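Local coordinates for Abbfa_003403 (Acinetobacter baumannii, PDB 4ZXH), which is a four-domain nonribosomal peptide synthetase whose condensation, adenylation, carrier and thioesterase domains probably assemble and release a peptide product, at residues L1069-I1073 with W1136-I1142; E1108-M1114 with A1245-A1249; M1162-R1166 with H1297-M1301; P1168-P1174 with L1250-P1255. All coordinates share one frame; numbering follows the deposited sequence.

Contact 1. Residues L1069-I1073 with W1136-I1142; sequences LFHPI and WCFGGAI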
loop_
_atom_site.group_PDB
_atom_site.type_symbol
_atom_site.label_atom_id
_atom_site.label_comp_id
_atom_site.label_asym_id
_atom_site.label_seq_id
_atom_site.Cartn_x
_atom_site.Cartn_y
_atom_site.Cartn_z
ATOM N N LEU A 1069 39.462 -4.343 -20.671
ATOM C CA LEU A 1069 39.711 -2.962 -20.292
ATOM C C LEU A 1069 40.165 -2.861 -18.843
ATOM O O LEU A 1069 39.656 -3.551 -17.973
ATOM C CB LEU A 1069 38.462 -2.115 -20.524
ATOM C CG LEU A 1069 37.992 -2.104 -21.992
ATOM C CD1 LEU A 1069 36.609 -1.535 -22.133
ATOM C CD2 LEU A 1069 38.966 -1.354 -22.906
ATOM N N PHE A 1070 41.123 -1.984 -18.583
ATOM C CA PHE A 1070 41.670 -1.884 -17.248
ATOM C C PHE A 1070 41.463 -0.521 -16.625
ATOM O O PHE A 1070 41.553 0.502 -17.297
ATOM C CB PHE A 1070 43.138 -2.232 -17.295
ATOM C CG PHE A 1070 43.389 -3.523 -17.953
ATOM C CD1 PHE A 1070 43.191 -4.711 -17.259
ATOM C CD2 PHE A 1070 43.777 -3.569 -19.278
ATOM C CE1 PHE A 1070 43.403 -5.931 -17.870
ATOM C CE2 PHE A 1070 43.998 -4.781 -19.894
ATOM C CZ PHE A 1070 43.804 -5.965 -19.188
ATOM N N HIS A 1071 41.192 -0.529 -15.327
ATOM C CA HIS A 1071 40.867 0.682 -14.607
ATOM C C HIS A 1071 41.937 1.741 -14.762
ATOM O O HIS A 1071 43.105 1.412 -14.897
ATOM C CB HIS A 1071 40.682 0.372 -13.127
ATOM C CG HIS A 1071 41.898 -0.192 -12.469
ATOM N ND1 HIS A 1071 42.975 0.583 -12.103
ATOM C CD2 HIS A 1071 42.197 -1.456 -12.081
ATOM C CE1 HIS A 1071 43.893 -0.180 -11.534
ATOM N NE2 HIS A 1071 43.447 -1.421 -11.510
ATOM N N PRO A 1072 41.535 3.017 -14.747
ATOM C CA PRO A 1072 42.475 4.142 -14.643
ATOM C C PRO A 1072 42.933 4.340 -13.202
ATOM O O PRO A 1072 42.666 3.463 -12.377
ATOM C CB PRO A 1072 41.645 5.330 -15.111
ATOM C CG PRO A 1072 40.232 4.941 -14.769
ATOM C CD PRO A 1072 40.140 3.469 -14.934
ATOM N N ILE A 1073 43.574 5.473 -12.907
ATOM C CA ILE A 1073 44.102 5.768 -11.565
ATOM C C ILE A 1073 43.113 5.488 -10.432
ATOM O O ILE A 1073 43.467 4.871 -9.446
ATOM C CB ILE A 1073 44.539 7.241 -11.429
ATOM C CG1 ILE A 1073 45.586 7.607 -12.474
ATOM C CG2 ILE A 1073 45.145 7.471 -10.054
ATOM C CD1 ILE A 1073 46.922 6.928 -12.224
ATOM N N TRP A 1136 41.650 3.502 -20.728
ATOM C CA TRP A 1136 41.617 4.938 -20.833
ATOM C C TRP A 1136 42.653 5.444 -19.853
ATOM O O TRP A 1136 42.782 4.894 -18.764
ATOM C CB TRP A 1136 40.216 5.497 -20.531
ATOM C CG TRP A 1136 40.276 6.951 -20.240
ATOM C CD1 TRP A 1136 40.485 7.959 -21.140
ATOM C CD2 TRP A 1136 40.171 7.572 -18.960
ATOM N NE1 TRP A 1136 40.495 9.177 -20.498
ATOM C CE2 TRP A 1136 40.314 8.967 -19.154
ATOM C CE3 TRP A 1136 39.966 7.092 -17.659
ATOM C CZ2 TRP A 1136 40.267 9.882 -18.101
ATOM C CZ3 TRP A 1136 39.914 8.012 -16.602
ATOM C CH2 TRP A 1136 40.073 9.383 -16.834
ATOM N N CYS A 1137 43.411 6.465 -20.229
ATOM C CA CYS A 1137 44.415 7.020 -19.316
ATOM C C CYS A 1137 45.370 5.915 -18.806
ATOM O O CYS A 1137 45.925 5.136 -19.591
ATOM C CB CYS A 1137 43.714 7.734 -18.147
ATOM S SG CYS A 1137 44.757 8.769 -17.069
ATOM N N PHE A 1138 45.525 5.833 -17.492
ATOM C CA PHE A 1138 46.421 4.871 -16.846
ATOM C C PHE A 1138 46.093 3.407 -17.205
ATOM O O PHE A 1138 46.982 2.550 -17.251
ATOM C CB PHE A 1138 46.355 5.103 -15.343
ATOM C CG PHE A 1138 47.258 4.234 -14.536
ATOM C CD1 PHE A 1138 48.626 4.410 -14.571
ATOM C CD2 PHE A 1138 46.727 3.272 -13.683
ATOM C CE1 PHE A 1138 49.458 3.612 -13.803
ATOM C CE2 PHE A 1138 47.548 2.479 -12.907
ATOM C CZ PHE A 1138 48.916 2.649 -12.967
ATOM N N GLY A 1139 44.821 3.128 -17.487
ATOM C CA GLY A 1139 44.437 1.819 -18.000
ATOM C C GLY A 1139 45.285 1.374 -19.193
ATOM O O GLY A 1139 45.740 0.230 -19.243
ATOM N N GLY A 1140 45.498 2.285 -20.144
ATOM C CA GLY A 1140 46.416 2.059 -21.246
ATOM C C GLY A 1140 47.801 1.602 -20.804
ATOM O O GLY A 1140 48.376 0.698 -21.429
ATOM N N ALA A 1141 48.334 2.196 -19.729
ATOM C CA ALA A 1141 49.662 1.814 -19.226
ATOM C C ALA A 1141 49.673 0.401 -18.624
ATOM O O ALA A 1141 50.613 -0.353 -18.837
ATOM C CB ALA A 1141 50.149 2.805 -18.218
ATOM N N ILE A 1142 48.631 0.048 -17.875
ATOM C CA ILE A 1142 48.451 -1.323 -17.404
ATOM C C ILE A 1142 48.438 -2.301 -18.570
ATOM O O ILE A 1142 49.179 -3.295 -18.553
ATOM C CB ILE A 1142 47.160 -1.475 -16.610
ATOM C CG1 ILE A 1142 47.240 -0.641 -15.330
ATOM C CG2 ILE A 1142 46.891 -2.927 -16.292
ATOM C CD1 ILE A 1142 46.008 -0.692 -14.490
#
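Phe1070, at the end of strand 1067-1070, meets Ile1142 through CB and CG, which lie against the CG2 branch (CG to CG2 3.9 Å) as the two side chains pass at a slant. Both are bulky and apolar, as suits the buried interface between strand and helix. The carbonyl O of Phe1070 faces Gly1139, whose CA approaches to 3.2 Å in a CA-H...O contact; without a side chain on the glycine, helix 1138-1152 can start right beside the strand.

CD1 of Ile1142 lies over one face of the His1071 ring, a CH-pi contact 4.0 Å from the centroid. The histidine CG sits between backbone N and carbonyl carbon (chi1 61°), which brings the ring to the side where ND1 can donate to the O of Pro1072 at 2.9 Å, nearly in the ring plane, while NE2 bonds the hydroxyl of Tyr1118. Held at both nitrogens, the ring is fixed in rotation.

Cys1137 and Gly1139, with Gly1135 before them, fit the GxCxG pattern of a nucleophile elbow, as in the alpha/beta-hydrolase fold: a sharp turn between strand 1131-1136 and helix 1138-1152. Cys1137 has the positive phi (54°) expected there, consistent with a nucleophile.

Pro1072, compact and rigid, sets CB and CG against the CE3-CZ3 side of the Trp1136 indole, CB coming to 3.5 Å from CZ3. The indole NE1 is bonded to the carbonyl of His1297. Ile1073 then places CD1 over one face of the Phe1138 ring, 4.0 Å from its centroid, a second CH-pi contact.

Contact 2. Residues E1108-M1114 with A1245-A1249; sequences EVAIEEM and ANGIA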
loop_
_atom_site.group_PDB
_atom_site.type_symbol
_atom_site.label_atom_id
_atom_site.label_comp_id
_atom_site.label_asym_id
_atom_site.label_seq_id
_atom_site.Cartn_x
_atom_site.Cartn_y
_atom_site.Cartn_z
ATOM N N GLU A 1108 47.201 -3.086 -5.480
ATOM C CA GLU A 1108 48.596 -3.232 -5.847
ATOM C C GLU A 1108 49.292 -1.867 -6.006
ATOM O O GLU A 1108 48.667 -0.882 -6.422
ATOM C CB GLU A 1108 48.698 -4.050 -7.132
ATOM C CG GLU A 1108 48.306 -5.516 -6.943
ATOM C CD GLU A 1108 49.191 -6.241 -5.923
ATOM O OE1 GLU A 1108 50.366 -5.834 -5.733
ATOM O OE2 GLU A 1108 48.703 -7.217 -5.308
ATOM N N VAL A 1109 50.583 -1.810 -5.681
ATOM C CA VAL A 1109 51.352 -0.573 -5.817
ATOM C C VAL A 1109 52.476 -0.664 -6.854
ATOM O O VAL A 1109 53.238 0.283 -7.056
ATOM C CB VAL A 1109 51.968 -0.154 -4.474
ATOM C CG1 VAL A 1109 50.874 0.305 -3.510
ATOM C CG2 VAL A 1109 52.795 -1.286 -3.896
ATOM N N ALA A 1110 52.589 -1.808 -7.504
ATOM C CA ALA A 1110 53.559 -1.957 -8.572
ATOM C C ALA A 1110 52.842 -2.450 -9.813
ATOM O O ALA A 1110 52.169 -3.478 -9.766
ATOM C CB ALA A 1110 54.656 -2.914 -8.169
ATOM N N ILE A 1111 52.974 -1.720 -10.916
ATOM C CA ILE A 1111 52.289 -2.099 -12.151
ATOM C C ILE A 1111 52.646 -3.521 -12.568
ATOM O O ILE A 1111 51.783 -4.271 -13.036
ATOM C CB ILE A 1111 52.599 -1.117 -13.296
ATOM C CG1 ILE A 1111 51.603 0.036 -13.251
ATOM C CG2 ILE A 1111 52.442 -1.763 -14.620
ATOM C CD1 ILE A 1111 51.435 0.743 -14.547
ATOM N N GLU A 1112 53.897 -3.907 -12.353
ATOM C CA GLU A 1112 54.336 -5.254 -12.709
ATOM C C GLU A 1112 53.511 -6.308 -11.941
ATOM O O GLU A 1112 53.092 -7.321 -12.517
ATOM C CB GLU A 1112 55.850 -5.418 -12.457
ATOM C CG GLU A 1112 56.778 -4.527 -13.361
ATOM C CD GLU A 1112 57.159 -3.137 -12.761
ATOM O OE1 GLU A 1112 56.505 -2.672 -11.795
ATOM O OE2 GLU A 1112 58.124 -2.501 -13.265
ATOM N N GLU A 1113 53.225 -6.048 -10.668
ATOM C CA GLU A 1113 52.486 -7.011 -9.850
ATOM C C GLU A 1113 51.002 -6.995 -10.184
ATOM O O GLU A 1113 50.351 -8.035 -10.259
ATOM C CB GLU A 1113 52.691 -6.734 -8.358
ATOM C CG GLU A 1113 54.093 -7.014 -7.859
ATOM C CD GLU A 1113 54.567 -8.414 -8.213
ATOM O OE1 GLU A 1113 53.740 -9.354 -8.174
ATOM O OE2 GLU A 1113 55.766 -8.578 -8.527
ATOM N N MET A 1114 50.480 -5.793 -10.366
ATOM C CA MET A 1114 49.115 -5.561 -10.836
ATOM C C MET A 1114 48.832 -6.419 -12.070
ATOM O O MET A 1114 47.814 -7.101 -12.157
ATOM C CB MET A 1114 48.939 -4.070 -11.153
ATOM C CG MET A 1114 47.550 -3.544 -11.221
ATOM S SD MET A 1114 47.556 -1.732 -11.399
ATOM C CE MET A 1114 48.526 -1.257 -9.969
ATOM N N ALA A 1245 47.544 4.334 -4.488
ATOM C CA ALA A 1245 48.318 3.152 -4.860
ATOM C C ALA A 1245 48.650 3.172 -6.338
ATOM O O ALA A 1245 49.782 2.890 -6.751
ATOM C CB ALA A 1245 47.560 1.900 -4.514
ATOM N N ASN A 1246 47.653 3.524 -7.141
ATOM C CA ASN A 1246 47.871 3.634 -8.573
ATOM C C ASN A 1246 48.823 4.781 -8.874
ATOM O O ASN A 1246 49.617 4.698 -9.813
ATOM C CB ASN A 1246 46.546 3.805 -9.300
ATOM C CG ASN A 1246 45.765 2.499 -9.395
ATOM O OD1 ASN A 1246 46.345 1.403 -9.350
ATOM N ND2 ASN A 1246 44.445 2.608 -9.543
ATOM N N GLY A 1247 48.769 5.836 -8.059
ATOM C CA GLY A 1247 49.689 6.951 -8.221
ATOM C C GLY A 1247 51.140 6.518 -8.078
ATOM O O GLY A 1247 51.966 6.772 -8.950
ATOM N N ILE A 1248 51.442 5.869 -6.958
ATOM C CA ILE A 1248 52.754 5.310 -6.690
ATOM C C ILE A 1248 53.159 4.311 -7.778
ATOM O O ILE A 1248 54.335 4.220 -8.140
ATOM C CB ILE A 1248 52.764 4.620 -5.320
ATOM C CG1 ILE A 1248 52.412 5.623 -4.226
ATOM C CG2 ILE A 1248 54.086 4.031 -5.031
ATOM C CD1 ILE A 1248 52.208 4.979 -2.852
ATOM N N ALA A 1249 52.186 3.568 -8.310
ATOM C CA ALA A 1249 52.490 2.612 -9.360
ATOM C C ALA A 1249 52.955 3.358 -10.600
ATOM O O ALA A 1249 53.988 3.020 -11.193
ATOM C CB ALA A 1249 51.293 1.746 -9.670
HETATM O O HOH W 1 46.287 -0.671 -7.554
#
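Where the loop before helix 1111-1125 meets helix 1233-1251, Val1109 and Ala1249 come together with backbone close to backbone: Val1109 O lies 3.4 Å from Ala1249 CA in a CA-H...O contact. Alanine suits this spot because its single methyl fits against the loop. Ala1245, one turn earlier, does the same, its CB lying 3.8 Å from CG1 of Val1109, the branch anti to the carbonyl carbon (chi1 -70°).

Ala1110 holds the N-cap position, and its carbonyl accepts the amide of Met1114. Helix 1111-1125 belongs to the right-handed crossover from strand 1093-1096 to strand 1131-1136 of the alpha/beta-hydrolase sheet, whereas helix 1233-1251 comes from the insertion that probably forms the thioesterase lid.

On the inner side, Ile1111 CG1 rests 4.0 Å from the Ala1249 methyl. The unbranched, flexible chain of Met1114 bends at its last torsion (chi3 -56°) and brings CE to 4.1 Å from the same methyl and 3.5 Å from OD1 of Asn1246, which it crosses at about a right angle. A water gives one hydrogen to that OD1, at 2.7 Å, and the other to Glu1108 O, at 2.6 Å, so the buried amide oxygen has a polar partner; ND2 of Asn1246 bonds Ile1073 O.

Contact 3. Residues M1162-R1166 with H1297-M1301; sequences MIDTR and HSSIM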
loop_
_atom_site.group_PDB
_atom_site.type_symbol
_atom_site.label_atom_id
_atom_site.label_comp_id
_atom_site.label_asym_id
_atom_site.label_seq_id
_atom_site.Cartn_x
_atom_site.Cartn_y
_atom_site.Cartn_z
ATOM N N MET A 1162 44.534 2.431 -26.599
ATOM C CA MET A 1162 44.868 3.382 -25.551
ATOM C C MET A 1162 44.182 4.685 -25.808
ATOM O O MET A 1162 44.432 5.335 -26.825
ATOM C CB MET A 1162 46.373 3.607 -25.463
ATOM C CG MET A 1162 47.161 2.439 -24.911
ATOM S SD MET A 1162 48.896 2.856 -25.033
ATOM C CE MET A 1162 49.663 1.232 -25.083
ATOM N N ILE A 1163 43.317 5.078 -24.886
ATOM C CA ILE A 1163 42.594 6.323 -25.056
ATOM C C ILE A 1163 43.238 7.422 -24.202
ATOM O O ILE A 1163 43.184 7.384 -22.971
ATOM C CB ILE A 1163 41.114 6.141 -24.716
ATOM C CG1 ILE A 1163 40.574 4.915 -25.463
ATOM C CG2 ILE A 1163 40.337 7.367 -25.121
ATOM C CD1 ILE A 1163 39.203 4.494 -25.046
ATOM N N ASP A 1164 43.873 8.373 -24.891
ATOM C CA ASP A 1164 44.610 9.476 -24.283
ATOM C C ASP A 1164 45.498 9.054 -23.097
ATOM O O ASP A 1164 45.534 9.699 -22.055
ATOM C CB ASP A 1164 43.646 10.576 -23.857
ATOM C CG ASP A 1164 44.292 11.955 -23.894
ATOM O OD1 ASP A 1164 44.835 12.343 -24.959
ATOM O OD2 ASP A 1164 44.284 12.637 -22.843
ATOM N N THR A 1165 46.219 7.962 -23.284
ATOM C CA THR A 1165 47.135 7.438 -22.282
ATOM C C THR A 1165 48.470 8.139 -22.333
ATOM O O THR A 1165 49.172 8.058 -23.341
ATOM C CB THR A 1165 47.373 5.935 -22.509
ATOM O OG1 THR A 1165 46.124 5.263 -22.442
ATOM C CG2 THR A 1165 48.314 5.354 -21.487
ATOM N N ARG A 1166 48.840 8.819 -21.255
ATOM C CA ARG A 1166 50.177 9.412 -21.203
ATOM C C ARG A 1166 51.215 8.303 -21.064
ATOM O O ARG A 1166 51.049 7.374 -20.290
ATOM C CB ARG A 1166 50.211 10.441 -20.094
ATOM C CG ARG A 1166 49.073 11.388 -20.407
ATOM C CD ARG A 1166 48.539 12.186 -19.294
ATOM N NE ARG A 1166 47.541 13.086 -19.841
ATOM C CZ ARG A 1166 46.676 13.769 -19.109
ATOM N NH1 ARG A 1166 46.700 13.644 -17.798
ATOM N NH2 ARG A 1166 45.808 14.585 -19.690
ATOM N N HIS A 1297 40.983 15.240 -21.961
ATOM C CA HIS A 1297 41.415 14.019 -21.297
ATOM C C HIS A 1297 40.274 13.277 -20.611
ATOM O O HIS A 1297 40.242 12.047 -20.608
ATOM C CB HIS A 1297 42.504 14.331 -20.273
ATOM C CG HIS A 1297 43.121 13.111 -19.675
ATOM N ND1 HIS A 1297 43.884 12.227 -20.414
ATOM C CD2 HIS A 1297 43.065 12.604 -18.422
ATOM C CE1 HIS A 1297 44.295 11.243 -19.634
ATOM N NE2 HIS A 1297 43.812 11.449 -18.419
ATOM N N SER A 1298 39.335 14.017 -20.033
ATOM C CA SER A 1298 38.140 13.396 -19.470
ATOM C C SER A 1298 36.962 13.232 -20.462
ATOM O O SER A 1298 36.378 12.157 -20.560
ATOM C CB SER A 1298 37.680 14.192 -18.256
ATOM O OG SER A 1298 38.412 13.765 -17.130
ATOM N N SER A 1299 36.630 14.292 -21.191
ATOM C CA SER A 1299 35.405 14.345 -21.976
ATOM C C SER A 1299 35.429 13.444 -23.201
ATOM O O SER A 1299 34.391 13.199 -23.807
ATOM C CB SER A 1299 35.118 15.785 -22.410
ATOM O OG SER A 1299 36.162 16.306 -23.223
ATOM N N ILE A 1300 36.608 12.951 -23.562
ATOM C CA ILE A 1300 36.735 11.990 -24.658
ATOM C C ILE A 1300 35.847 10.762 -24.385
ATOM O O ILE A 1300 35.346 10.127 -25.325
ATOM C CB ILE A 1300 38.237 11.576 -24.865
ATOM C CG1 ILE A 1300 38.431 10.647 -26.065
ATOM C CG2 ILE A 1300 38.791 10.919 -23.623
ATOM C CD1 ILE A 1300 38.262 11.296 -27.383
ATOM N N MET A 1301 35.605 10.476 -23.101
ATOM C CA MET A 1301 34.793 9.329 -22.688
ATOM C C MET A 1301 33.318 9.666 -22.382
ATOM O O MET A 1301 32.565 8.787 -21.940
ATOM C CB MET A 1301 35.441 8.661 -21.465
ATOM C CG MET A 1301 36.904 8.224 -21.704
ATOM S SD MET A 1301 37.194 6.709 -22.673
ATOM C CE MET A 1301 37.018 7.343 -24.326
#
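His1297 and Asp1164 are joined by a hydrogen bond that, with Cys1137 nearby, is consistent with the Cys-His-Asp triad of a thioesterase of the alpha/beta-hydrolase fold. Asp1164 stands just past the end of strand 1157-1163, the strand that follows the elbow helix, and His1297 lies on the loop after the last strand.

The polar link runs from His1297 ND1 to Asp1164 OD2, nearly straight at 172°; its modelled length of 2.5 Å is doubtfully short. Carboxylate and ring planes stand 56° apart. The other oxygen, OD1, takes the backbone amide of Ala1267, so both carboxylate oxygens have a hydrogen-bond partner, and Glu1270 accepts the backbone amide of His1297.

Stacking comes next. The guanidinium of Arg1166 lies flat on one face of the imidazole, centres 3.5 Å apart and planes at 19°, with NH2 offset toward the ring's rim. An extended chain from CG to NE delivers this flat, cationic group, which covers that face.

Apolar packing fills the interior side, where branched and flexible side chains pass one another at a slant. CG2 of Ile1163, anti to its backbone N, touches Ile1300 CG1 at 3.9 Å and comes to 3.4 Å from the methyl carbon CE of Met1301.

Contact 4. Residues P1168-P1174 with L1250-P1255; sequences PIPENVP and LQTYFP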
loop_
_atom_site.group_PDB
_atom_site.type_symbol
_atom_site.label_atom_id
_atom_site.label_comp_id
_atom_site.label_asym_id
_atom_site.label_seq_id
_atom_site.Cartn_x
_atom_site.Cartn_y
_atom_site.Cartn_z
ATOM N N PRO A 1168 54.267 6.030 -20.169
ATOM C CA PRO A 1168 55.003 5.842 -18.910
ATOM C C PRO A 1168 56.478 6.236 -19.039
ATOM O O PRO A 1168 57.358 5.382 -19.107
ATOM C CB PRO A 1168 54.846 4.348 -18.641
ATOM C CG PRO A 1168 54.700 3.741 -19.982
ATOM C CD PRO A 1168 53.945 4.744 -20.817
ATOM N N ILE A 1169 56.734 7.535 -19.092
ATOM C CA ILE A 1169 58.092 8.047 -19.159
ATOM C C ILE A 1169 58.210 9.162 -18.113
ATOM O O ILE A 1169 57.206 9.751 -17.724
ATOM C CB ILE A 1169 58.439 8.547 -20.585
ATOM C CG1 ILE A 1169 57.583 9.768 -20.971
ATOM C CG2 ILE A 1169 58.291 7.407 -21.610
ATOM C CD1 ILE A 1169 58.040 10.457 -22.253
ATOM N N PRO A 1170 59.424 9.423 -17.619
ATOM C CA PRO A 1170 59.669 10.425 -16.568
ATOM C C PRO A 1170 59.036 11.817 -16.759
ATOM O O PRO A 1170 58.467 12.321 -15.790
ATOM C CB PRO A 1170 61.199 10.527 -16.566
ATOM C CG PRO A 1170 61.640 9.140 -16.858
ATOM C CD PRO A 1170 60.632 8.614 -17.879
ATOM N N GLU A 1171 59.137 12.424 -17.946
ATOM C CA GLU A 1171 58.493 13.717 -18.238
ATOM C C GLU A 1171 57.017 13.789 -17.805
ATOM O O GLU A 1171 56.499 14.858 -17.484
ATOM C CB GLU A 1171 58.526 14.026 -19.737
ATOM C CG GLU A 1171 59.862 14.177 -20.417
ATOM C CD GLU A 1171 60.444 12.861 -20.936
ATOM O OE1 GLU A 1171 60.291 11.801 -20.277
ATOM O OE2 GLU A 1171 61.031 12.893 -22.042
ATOM N N ASN A 1172 56.335 12.650 -17.837
ATOM C CA ASN A 1172 54.884 12.619 -17.682
ATOM C C ASN A 1172 54.402 12.355 -16.275
ATOM O O ASN A 1172 53.186 12.318 -16.021
ATOM C CB ASN A 1172 54.279 11.554 -18.591
ATOM C CG ASN A 1172 54.421 11.886 -20.040
ATOM O OD1 ASN A 1172 54.793 13.009 -20.406
ATOM N ND2 ASN A 1172 54.103 10.918 -20.890
ATOM N N VAL A 1173 55.346 12.136 -15.371
ATOM C CA VAL A 1173 55.015 11.859 -13.987
ATOM C C VAL A 1173 54.561 13.177 -13.390
ATOM O O VAL A 1173 55.178 14.223 -13.635
ATOM C CB VAL A 1173 56.228 11.251 -13.207
ATOM C CG1 VAL A 1173 55.823 10.812 -11.810
ATOM C CG2 VAL A 1173 56.796 10.083 -13.969
ATOM N N PRO A 1174 53.455 13.142 -12.640
ATOM C CA PRO A 1174 52.895 14.336 -11.989
ATOM C C PRO A 1174 53.875 14.970 -11.017
ATOM O O PRO A 1174 54.666 14.251 -10.433
ATOM C CB PRO A 1174 51.664 13.791 -11.245
ATOM C CG PRO A 1174 51.266 12.563 -12.015
ATOM C CD PRO A 1174 52.578 11.965 -12.515
ATOM N N LEU A 1250 52.199 4.389 -10.974
ATOM C CA LEU A 1250 52.580 5.250 -12.090
ATOM C C LEU A 1250 53.976 5.826 -11.878
ATOM O O LEU A 1250 54.822 5.790 -12.778
ATOM C CB LEU A 1250 51.577 6.393 -12.264
ATOM C CG LEU A 1250 51.861 7.308 -13.456
ATOM C CD1 LEU A 1250 51.998 6.429 -14.697
ATOM C CD2 LEU A 1250 50.735 8.309 -13.656
ATOM N N GLN A 1251 54.189 6.333 -10.666
ATOM C CA GLN A 1251 55.398 7.014 -10.258
ATOM C C GLN A 1251 56.635 6.137 -10.375
ATOM O O GLN A 1251 57.743 6.648 -10.466
ATOM C CB GLN A 1251 55.230 7.490 -8.822
ATOM C CG GLN A 1251 56.070 8.672 -8.428
ATOM C CD GLN A 1251 55.485 9.384 -7.218
ATOM O OE1 GLN A 1251 54.303 9.204 -6.894
ATOM N NE2 GLN A 1251 56.312 10.188 -6.534
ATOM N N THR A 1252 56.447 4.817 -10.384
ATOM C CA THR A 1252 57.586 3.891 -10.407
ATOM C C THR A 1252 57.615 2.923 -11.611
ATOM O O THR A 1252 58.250 1.866 -11.549
ATOM C CB THR A 1252 57.625 3.053 -9.109
ATOM O OG1 THR A 1252 56.409 2.314 -8.979
ATOM C CG2 THR A 1252 57.791 3.955 -7.884
ATOM N N TYR A 1253 56.950 3.292 -12.706
ATOM C CA TYR A 1253 56.876 2.449 -13.899
ATOM C C TYR A 1253 57.567 3.082 -15.114
ATOM O O TYR A 1253 57.049 4.039 -15.688
ATOM C CB TYR A 1253 55.410 2.144 -14.234
ATOM C CG TYR A 1253 55.262 1.203 -15.404
ATOM C CD1 TYR A 1253 55.896 -0.028 -15.397
ATOM C CD2 TYR A 1253 54.483 1.534 -16.511
ATOM C CE1 TYR A 1253 55.780 -0.906 -16.456
ATOM C CE2 TYR A 1253 54.362 0.651 -17.589
ATOM C CZ TYR A 1253 55.024 -0.573 -17.546
ATOM O OH TYR A 1253 54.938 -1.479 -18.580
ATOM N N PHE A 1254 58.730 2.560 -15.510
ATOM C CA PHE A 1254 59.446 3.117 -16.666
ATOM C C PHE A 1254 60.028 2.035 -17.569
ATOM O O PHE A 1254 61.225 1.749 -17.524
ATOM C CB PHE A 1254 60.521 4.083 -16.178
ATOM C CG PHE A 1254 59.979 5.118 -15.257
ATOM C CD1 PHE A 1254 59.199 6.161 -15.755
ATOM C CD2 PHE A 1254 60.157 5.006 -13.886
ATOM C CE1 PHE A 1254 58.642 7.098 -14.905
ATOM C CE2 PHE A 1254 59.603 5.938 -13.024
ATOM C CZ PHE A 1254 58.840 6.988 -13.532
ATOM N N PRO A 1255 59.165 1.434 -18.412
ATOM C CA PRO A 1255 59.519 0.276 -19.241
ATOM C C PRO A 1255 60.394 0.665 -20.415
ATOM O O PRO A 1255 60.184 1.724 -20.999
ATOM C CB PRO A 1255 58.161 -0.235 -19.727
ATOM C CG PRO A 1255 57.301 0.984 -19.768
ATOM C CD PRO A 1255 57.762 1.852 -18.623
#
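Pro1168 packs against two residues at once: its CB lies 3.5 Å from CD2 of Tyr1253, and its CG 3.8 Å from CG of Pro1255, the two proline rings crossing at about a right angle. Proline, having no amide N-H to satisfy, suits irregular loops packed against each other. Pro1255 also sets its CD over one face of the Tyr1253 ring, so the tyrosine is touched by prolines from both segments.

Phe1254 makes a second apolar patch. CD1 comes within 3.5 Å of Pro1170 CD, and CE1 within 3.6 Å of Val1173 CG2, which lies at the ring edge, in its plane. The phenyl group reaches this position with CG beside the backbone N (chi1 -53°). The other valine branch, CG1, faces Gln1251 CG at 4.0 Å, where the aliphatic part of a polar side chain does the packing.

Further out, the 3-10 turn 1170-1172 brings Pro1170 and Val1173 to the same phenyl ring, and ND2 of Asn1172 bonds the carbonyls of Ala1167 and Leu1278. The hydroxyl of Tyr1253 bonds Glu1145 of helix 1138-1152. The contact joins the chain leaving strand 1157-1163 to the chain returning to strand 1262-1267, the two ends of an insertion that probably forms the lid, as in alpha/beta-hydrolase thioesterases.

Contacts 1 and 3 are buried at the carboxyl ends of the strands and meet at the presumed triad, Cys1137 coming from one and the His-Asp pair from the other. Contacts 2 and 4 are partly buried and share helix 1233-1251; contact 2 connects the probable lid insertion to the core, whereas contact 4 joins two parts of that insertion. Chemistry follows place: contact 3 carries a directional hydrogen bond and a guanidinium stack, contact 1 relies on CH-pi packing and glycine-backbone closeness, contact 2 on small alanines and a bridging water, and contact 4 on prolines and aromatic rings. Asn1246 ties contact 2 to contact 1, while Phe1138 touches both Ile1111 and Leu1250, joining contact 1 to contacts 2 and 4.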